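Local coordinates for protein nicotinamide riboside transporter PnuC (Neisseria mucosa ATCC 25996, PDB 4QTN) that forms a homotrimer that binds nicotinamide riboside, a form of vitamin B3, and probably carries it across the inner membrane, at residues Y95-H109 / V166-Y178. Residues are numbered along the deposited sequence; the frame is centred on the assembly and turned at random.
Sequences YVPVQFVGFAMWRKH and VSIVAQVLMILRY. With NNR (Nicotinamide riboside), chain I.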
loop_
_atom_site.group_PDB
_atom_site.type_symbol
_atom_site.label_atom_id
_atom_site.label_comp_id
_atom_site.label_asym_id
_atom_site.label_seq_id
_atom_site.Cartn_x
_atom_site.Cartn_y
_atom_site.Cartn_z
ATOM N N TYR C 95 -17.946 10.402 17.218
ATOM C CA TYR C 95 -18.504 10.320 15.858
ATOM C C TYR C 95 -20.036 10.433 15.824
ATOM O O TYR C 95 -20.589 11.016 14.897
ATOM C CB TYR C 95 -18.052 9.044 15.125
ATOM C CG TYR C 95 -16.586 8.996 14.739
ATOM C CD1 TYR C 95 -15.790 10.153 14.747
ATOM C CD2 TYR C 95 -15.999 7.796 14.323
ATOM C CE1 TYR C 95 -14.435 10.102 14.384
ATOM C CE2 TYR C 95 -14.650 7.730 13.960
ATOM C CZ TYR C 95 -13.870 8.881 13.990
ATOM O OH TYR C 95 -12.538 8.815 13.633
ATOM N N VAL C 96 -20.714 9.887 16.837
ATOM C CA VAL C 96 -22.183 9.826 16.816
ATOM C C VAL C 96 -22.865 11.207 16.948
ATOM O O VAL C 96 -23.776 11.528 16.174
ATOM C CB VAL C 96 -22.755 8.812 17.836
ATOM C CG1 VAL C 96 -24.274 8.855 17.838
ATOM C CG2 VAL C 96 -22.287 7.413 17.493
ATOM N N PRO C 97 -22.422 12.036 17.905
ATOM C CA PRO C 97 -22.982 13.391 17.874
ATOM C C PRO C 97 -22.529 14.171 16.622
ATOM O O PRO C 97 -23.348 14.816 15.966
ATOM C CB PRO C 97 -22.444 14.039 19.160
ATOM C CG PRO C 97 -21.300 13.183 19.585
ATOM C CD PRO C 97 -21.576 11.798 19.081
ATOM N N VAL C 98 -21.255 14.042 16.266
ATOM C CA VAL C 98 -20.668 14.817 15.169
ATOM C C VAL C 98 -21.372 14.590 13.815
ATOM O O VAL C 98 -21.401 15.490 12.973
ATOM C CB VAL C 98 -19.143 14.578 15.058
ATOM C CG1 VAL C 98 -18.583 15.190 13.789
ATOM C CG2 VAL C 98 -18.438 15.165 16.263
ATOM N N GLN C 99 -21.964 13.407 13.627
ATOM C CA GLN C 99 -22.765 13.141 12.431
ATOM C C GLN C 99 -23.796 14.248 12.182
ATOM O O GLN C 99 -23.970 14.698 11.041
ATOM C CB GLN C 99 -23.461 11.775 12.520
ATOM C CG GLN C 99 -22.535 10.586 12.327
ATOM C CD GLN C 99 -21.645 10.725 11.099
ATOM O OE1 GLN C 99 -22.129 10.818 9.970
ATOM N NE2 GLN C 99 -20.332 10.740 11.318
ATOM N N PHE C 100 -24.474 14.689 13.249
ATOM C CA PHE C 100 -25.492 15.746 13.125
ATOM C C PHE C 100 -24.830 17.096 12.951
ATOM O O PHE C 100 -25.118 17.815 11.992
ATOM C CB PHE C 100 -26.428 15.769 14.333
ATOM C CG PHE C 100 -27.127 14.474 14.579
ATOM C CD1 PHE C 100 -28.330 14.186 13.940
ATOM C CD2 PHE C 100 -26.590 13.532 15.457
ATOM C CE1 PHE C 100 -28.985 12.974 14.164
ATOM C CE2 PHE C 100 -27.240 12.327 15.688
ATOM C CZ PHE C 100 -28.439 12.045 15.036
ATOM N N VAL C 101 -23.932 17.426 13.881
ATOM C CA VAL C 101 -23.075 18.613 13.782
ATOM C C VAL C 101 -22.544 18.801 12.356
ATOM O O VAL C 101 -22.687 19.883 11.760
ATOM C CB VAL C 101 -21.873 18.491 14.733
ATOM C CG1 VAL C 101 -21.230 19.843 14.942
ATOM C CG2 VAL C 101 -22.311 17.897 16.057
ATOM N N GLY C 102 -21.917 17.745 11.833
ATOM C CA GLY C 102 -21.483 17.684 10.449
ATOM C C GLY C 102 -22.572 18.000 9.437
ATOM O O GLY C 102 -22.375 18.838 8.554
ATOM N N PHE C 103 -23.729 17.344 9.558
ATOM C CA PHE C 103 -24.834 17.600 8.621
ATOM C C PHE C 103 -25.268 19.060 8.651
ATOM O O PHE C 103 -25.600 19.636 7.614
ATOM C CB PHE C 103 -26.033 16.696 8.899
ATOM C CG PHE C 103 -27.204 16.962 7.992
ATOM C CD1 PHE C 103 -27.057 16.886 6.602
ATOM C CD2 PHE C 103 -28.440 17.321 8.513
ATOM C CE1 PHE C 103 -28.125 17.148 5.756
ATOM C CE2 PHE C 103 -29.513 17.583 7.671
ATOM C CZ PHE C 103 -29.354 17.495 6.289
ATOM N N ALA C 104 -25.258 19.642 9.852
ATOM C CA ALA C 104 -25.540 21.058 10.053
ATOM C C ALA C 104 -24.642 21.932 9.190
ATOM O O ALA C 104 -25.126 22.632 8.298
ATOM C CB ALA C 104 -25.384 21.426 11.529
HETATM N N MSE C 105 -23.329 21.866 9.440
HETATM C CA MSE C 105 -22.375 22.818 8.851
HETATM C C MSE C 105 -22.065 22.543 7.417
HETATM O O MSE C 105 -21.743 23.462 6.672
HETATM C CB MSE C 105 -21.062 22.786 9.573
HETATM C CG MSE C 105 -21.227 23.086 11.028
HETATM SE SE MSE C 105 -19.545 22.495 11.803
HETATM C CE MSE C 105 -19.855 20.553 11.746
ATOM N N TRP C 106 -22.095 21.273 7.020
ATOM C CA TRP C 106 -21.995 20.935 5.606
ATOM C C TRP C 106 -23.219 21.485 4.861
ATOM O O TRP C 106 -23.074 22.176 3.847
ATOM C CB TRP C 106 -21.871 19.425 5.407
ATOM C CG TRP C 106 -20.437 18.903 5.276
ATOM C CD1 TRP C 106 -19.358 19.250 6.046
ATOM C CD2 TRP C 106 -19.970 17.888 4.372
ATOM N NE1 TRP C 106 -18.247 18.534 5.662
ATOM C CE2 TRP C 106 -18.594 17.691 4.638
ATOM C CE3 TRP C 106 -20.580 17.129 3.355
ATOM C CZ2 TRP C 106 -17.814 16.772 3.918
ATOM C CZ3 TRP C 106 -19.802 16.219 2.637
ATOM C CH2 TRP C 106 -18.438 16.045 2.927
ATOM N N ARG C 107 -24.416 21.224 5.406
ATOM C CA ARG C 107 -25.691 21.663 4.794
ATOM C C ARG C 107 -25.655 23.092 4.285
ATOM O O ARG C 107 -26.244 23.405 3.258
ATOM C CB ARG C 107 -26.853 21.501 5.781
ATOM C CG ARG C 107 -28.241 21.599 5.138
ATOM C CD ARG C 107 -29.348 21.484 6.175
ATOM N NE ARG C 107 -29.105 22.360 7.316
ATOM C CZ ARG C 107 -29.778 22.313 8.459
ATOM N NH1 ARG C 107 -29.474 23.152 9.441
ATOM N NH2 ARG C 107 -30.754 21.431 8.623
ATOM N N LYS C 108 -24.963 23.958 5.014
ATOM C CA LYS C 108 -24.873 25.370 4.661
ATOM C C LYS C 108 -23.965 25.662 3.464
ATOM O O LYS C 108 -24.016 26.739 2.917
ATOM C CB LYS C 108 -24.422 26.197 5.876
ATOM C CG LYS C 108 -25.453 27.198 6.384
ATOM C CD LYS C 108 -25.340 27.394 7.882
ATOM C CE LYS C 108 -23.903 27.247 8.354
ATOM N NZ LYS C 108 -23.796 27.271 9.845
ATOM N N HIS C 109 -23.139 24.699 3.063
ATOM C CA HIS C 109 -22.043 24.985 2.116
ATOM C C HIS C 109 -21.972 24.034 0.924
ATOM O O HIS C 109 -20.901 23.521 0.587
ATOM C CB HIS C 109 -20.694 25.055 2.848
ATOM C CG HIS C 109 -20.568 26.236 3.753
ATOM N ND1 HIS C 109 -20.906 26.189 5.090
ATOM C CD2 HIS C 109 -20.193 27.513 3.506
ATOM C CE1 HIS C 109 -20.723 27.380 5.631
ATOM N NE2 HIS C 109 -20.292 28.202 4.691
ATOM N N VAL C 166 -5.519 11.243 16.382
ATOM C CA VAL C 166 -5.479 11.446 14.942
ATOM C C VAL C 166 -6.880 11.386 14.360
ATOM O O VAL C 166 -7.266 12.257 13.588
ATOM C CB VAL C 166 -4.531 10.420 14.248
ATOM C CG1 VAL C 166 -4.671 10.464 12.742
ATOM C CG2 VAL C 166 -3.081 10.676 14.643
ATOM N N SER C 167 -7.670 10.408 14.796
ATOM C CA SER C 167 -9.059 10.282 14.323
ATOM C C SER C 167 -9.975 11.468 14.665
ATOM O O SER C 167 -10.859 11.811 13.872
ATOM C CB SER C 167 -9.687 8.975 14.789
ATOM O OG SER C 167 -9.719 8.032 13.728
ATOM N N ILE C 168 -9.778 12.077 15.846
ATOM C CA ILE C 168 -10.576 13.254 16.243
ATOM C C ILE C 168 -10.222 14.449 15.380
ATOM O O ILE C 168 -11.099 15.041 14.770
ATOM C CB ILE C 168 -10.418 13.617 17.740
ATOM C CG1 ILE C 168 -10.689 12.396 18.617
ATOM C CG2 ILE C 168 -11.363 14.763 18.120
ATOM C CD1 ILE C 168 -10.046 12.470 19.985
ATOM N N VAL C 169 -8.925 14.771 15.308
ATOM C CA VAL C 169 -8.411 15.844 14.434
ATOM C C VAL C 169 -8.903 15.721 12.978
ATOM O O VAL C 169 -9.433 16.697 12.401
ATOM C CB VAL C 169 -6.866 15.921 14.493
ATOM C CG1 VAL C 169 -6.273 16.509 13.208
ATOM C CG2 VAL C 169 -6.441 16.722 15.707
ATOM N N ALA C 170 -8.736 14.529 12.396
ATOM C CA ALA C 170 -9.296 14.217 11.079
ATOM C C ALA C 170 -10.790 14.550 10.991
ATOM O O ALA C 170 -11.225 15.242 10.060
ATOM C CB ALA C 170 -9.062 12.762 10.746
ATOM N N GLN C 171 -11.569 14.073 11.964
ATOM C CA GLN C 171 -13.024 14.284 11.957
ATOM C C GLN C 171 -13.364 15.763 11.986
ATOM O O GLN C 171 -14.401 16.192 11.452
ATOM C CB GLN C 171 -13.679 13.579 13.144
ATOM C CG GLN C 171 -15.195 13.533 13.073
ATOM C CD GLN C 171 -15.699 12.900 11.784
ATOM O OE1 GLN C 171 -15.158 11.910 11.310
ATOM N NE2 GLN C 171 -16.743 13.467 11.223
ATOM N N VAL C 172 -12.471 16.541 12.600
ATOM C CA VAL C 172 -12.693 17.957 12.831
ATOM C C VAL C 172 -12.430 18.784 11.574
ATOM O O VAL C 172 -13.273 19.606 11.184
ATOM C CB VAL C 172 -11.881 18.461 14.049
ATOM C CG1 VAL C 172 -11.417 19.905 13.854
ATOM C CG2 VAL C 172 -12.709 18.305 15.323
ATOM N N LEU C 173 -11.292 18.543 10.918
ATOM C CA LEU C 173 -11.072 19.061 9.564
ATOM C C LEU C 173 -12.206 18.683 8.577
ATOM O O LEU C 173 -12.627 19.509 7.746
ATOM C CB LEU C 173 -9.730 18.601 9.020
ATOM C CG LEU C 173 -8.515 19.090 9.813
ATOM C CD1 LEU C 173 -7.424 18.036 9.843
ATOM C CD2 LEU C 173 -7.969 20.403 9.277
HETATM N N MSE C 174 -12.715 17.453 8.687
HETATM C CA MSE C 174 -13.754 16.967 7.754
HETATM C C MSE C 174 -15.064 17.730 7.867
HETATM O O MSE C 174 -15.576 18.219 6.866
HETATM C CB MSE C 174 -13.946 15.470 7.887
HETATM C CG MSE C 174 -14.896 14.928 6.836
HETATM SE SE MSE C 174 -16.339 14.064 7.838
HETATM C CE MSE C 174 -17.891 14.577 6.741
ATOM N N ILE C 175 -15.609 17.862 9.074
ATOM C CA ILE C 175 -16.816 18.687 9.242
ATOM C C ILE C 175 -16.562 20.137 8.839
ATOM O O ILE C 175 -17.413 20.768 8.222
ATOM C CB ILE C 175 -17.416 18.630 10.670
ATOM C CG1 ILE C 175 -16.355 18.902 11.734
ATOM C CG2 ILE C 175 -18.101 17.297 10.911
ATOM C CD1 ILE C 175 -16.932 19.121 13.110
ATOM N N LEU C 176 -15.365 20.644 9.155
ATOM C CA LEU C 176 -14.938 21.996 8.729
ATOM C C LEU C 176 -14.619 22.157 7.212
ATOM O O LEU C 176 -14.214 23.236 6.790
ATOM C CB LEU C 176 -13.737 22.467 9.550
ATOM C CG LEU C 176 -13.946 23.075 10.943
ATOM C CD1 LEU C 176 -12.846 24.093 11.205
ATOM C CD2 LEU C 176 -15.323 23.712 11.118
ATOM N N ARG C 177 -14.758 21.071 6.430
ATOM C CA ARG C 177 -14.612 21.104 4.948
ATOM C C ARG C 177 -13.173 21.299 4.401
ATOM O O ARG C 177 -12.991 21.860 3.327
ATOM C CB ARG C 177 -15.551 22.145 4.339
ATOM C CG ARG C 177 -17.010 21.763 4.399
ATOM C CD ARG C 177 -17.899 22.950 4.731
ATOM N NE ARG C 177 -17.546 24.131 3.957
ATOM C CZ ARG C 177 -17.292 25.322 4.485
ATOM N NH1 ARG C 177 -17.385 25.507 5.807
ATOM N NH2 ARG C 177 -16.959 26.335 3.690
ATOM N N TYR C 178 -12.164 20.826 5.126
ATOM C CA TYR C 178 -10.774 21.010 4.686
ATOM C C TYR C 178 -10.220 19.776 4.013
ATOM O O TYR C 178 -10.433 18.657 4.469
ATOM C CB TYR C 178 -9.874 21.439 5.854
ATOM C CG TYR C 178 -10.094 22.880 6.269
ATOM C CD1 TYR C 178 -9.616 23.940 5.482
ATOM C CD2 TYR C 178 -10.812 23.188 7.413
ATOM C CE1 TYR C 178 -9.831 25.257 5.846
ATOM C CE2 TYR C 178 -11.039 24.504 7.785
ATOM C CZ TYR C 178 -10.545 25.537 7.001
ATOM O OH TYR C 178 -10.778 26.844 7.371
HETATM O O2R NNR I . -17.839 10.487 8.692
HETATM C C2R NNR I . -16.843 9.335 8.863
HETATM C C3R NNR I . -17.285 8.430 10.020
HETATM O O3R NNR I . -17.992 9.162 10.918
HETATM C C4R NNR I . -16.000 7.959 10.668
HETATM C C5R NNR I . -15.517 6.558 10.105
HETATM O O5R NNR I . -14.115 6.358 10.487
HETATM O O4R NNR I . -15.121 8.886 10.408
HETATM C C1R NNR I . -15.656 9.763 9.171
HETATM N N1 NNR I . -14.719 9.652 8.037
HETATM C C2 NNR I . -13.753 8.635 7.995
HETATM C C6 NNR I . -14.792 10.551 6.999
HETATM C C5 NNR I . -13.901 10.434 5.904
HETATM C C4 NNR I . -12.944 9.443 5.880
HETATM C C3 NNR I . -12.869 8.539 6.896
HETATM C C7 NNR I . -11.830 7.435 6.811
HETATM O O7 NNR I . -11.428 6.897 7.799
HETATM N N7 NNR I . -11.336 7.025 5.524
#
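Gly102 meets Ile175 where helices 85-107 and 158-175 of this transmembrane bundle converge; Gly102 CA and Ile175 CA lie 4.9 Å apart, although the axes of the two segments, which run the same way at 27°, approach no closer than 10.3 Å. Lacking a side chain, Gly102 lets the CG2 branch of Ile175 rest on its CA, and Val98 CG1 packs on that same Ile175 CG2 at 3.6 Å. The methyl CE of Met105, a selenomethionine, reaches Ile175 CB and CD1.

Beyond this, helix 158-175 ends in a Schellman motif: Arg177 has positive phi, Tyr178 N bonds Leu173 O and Arg177 N bonds Met174 O. The indole Trp106 NE1 donates to Met174 O at 2.9 Å, nearly straight and almost in the ring plane, from the opposite face of the carbonyl plane to Arg177 N, so two donors grip this oxygen. Arg177 bends past Trp106 and lays its guanidinium flat on His109, centres 3.7 Å apart and planes at 7°. A bond from His109 ND1 to Met105 O, 3.3 Å, helps to set the ring's rotation.

Tyr95, Gln99, Gln171 and Met174 line the nicotinamide riboside pocket, completed in part by Trp185 and Asn189. Tyr95 CG stands anti to the carbonyl carbon (chi1 -70°), which swings the ring toward helix 158-175, against Gln171 CG. The ribose lies over one face near the rim, with ligand C4R 3.6 Å from Tyr95 CE2, while Ser167 OG donates to Tyr95 OH at 2.9 Å.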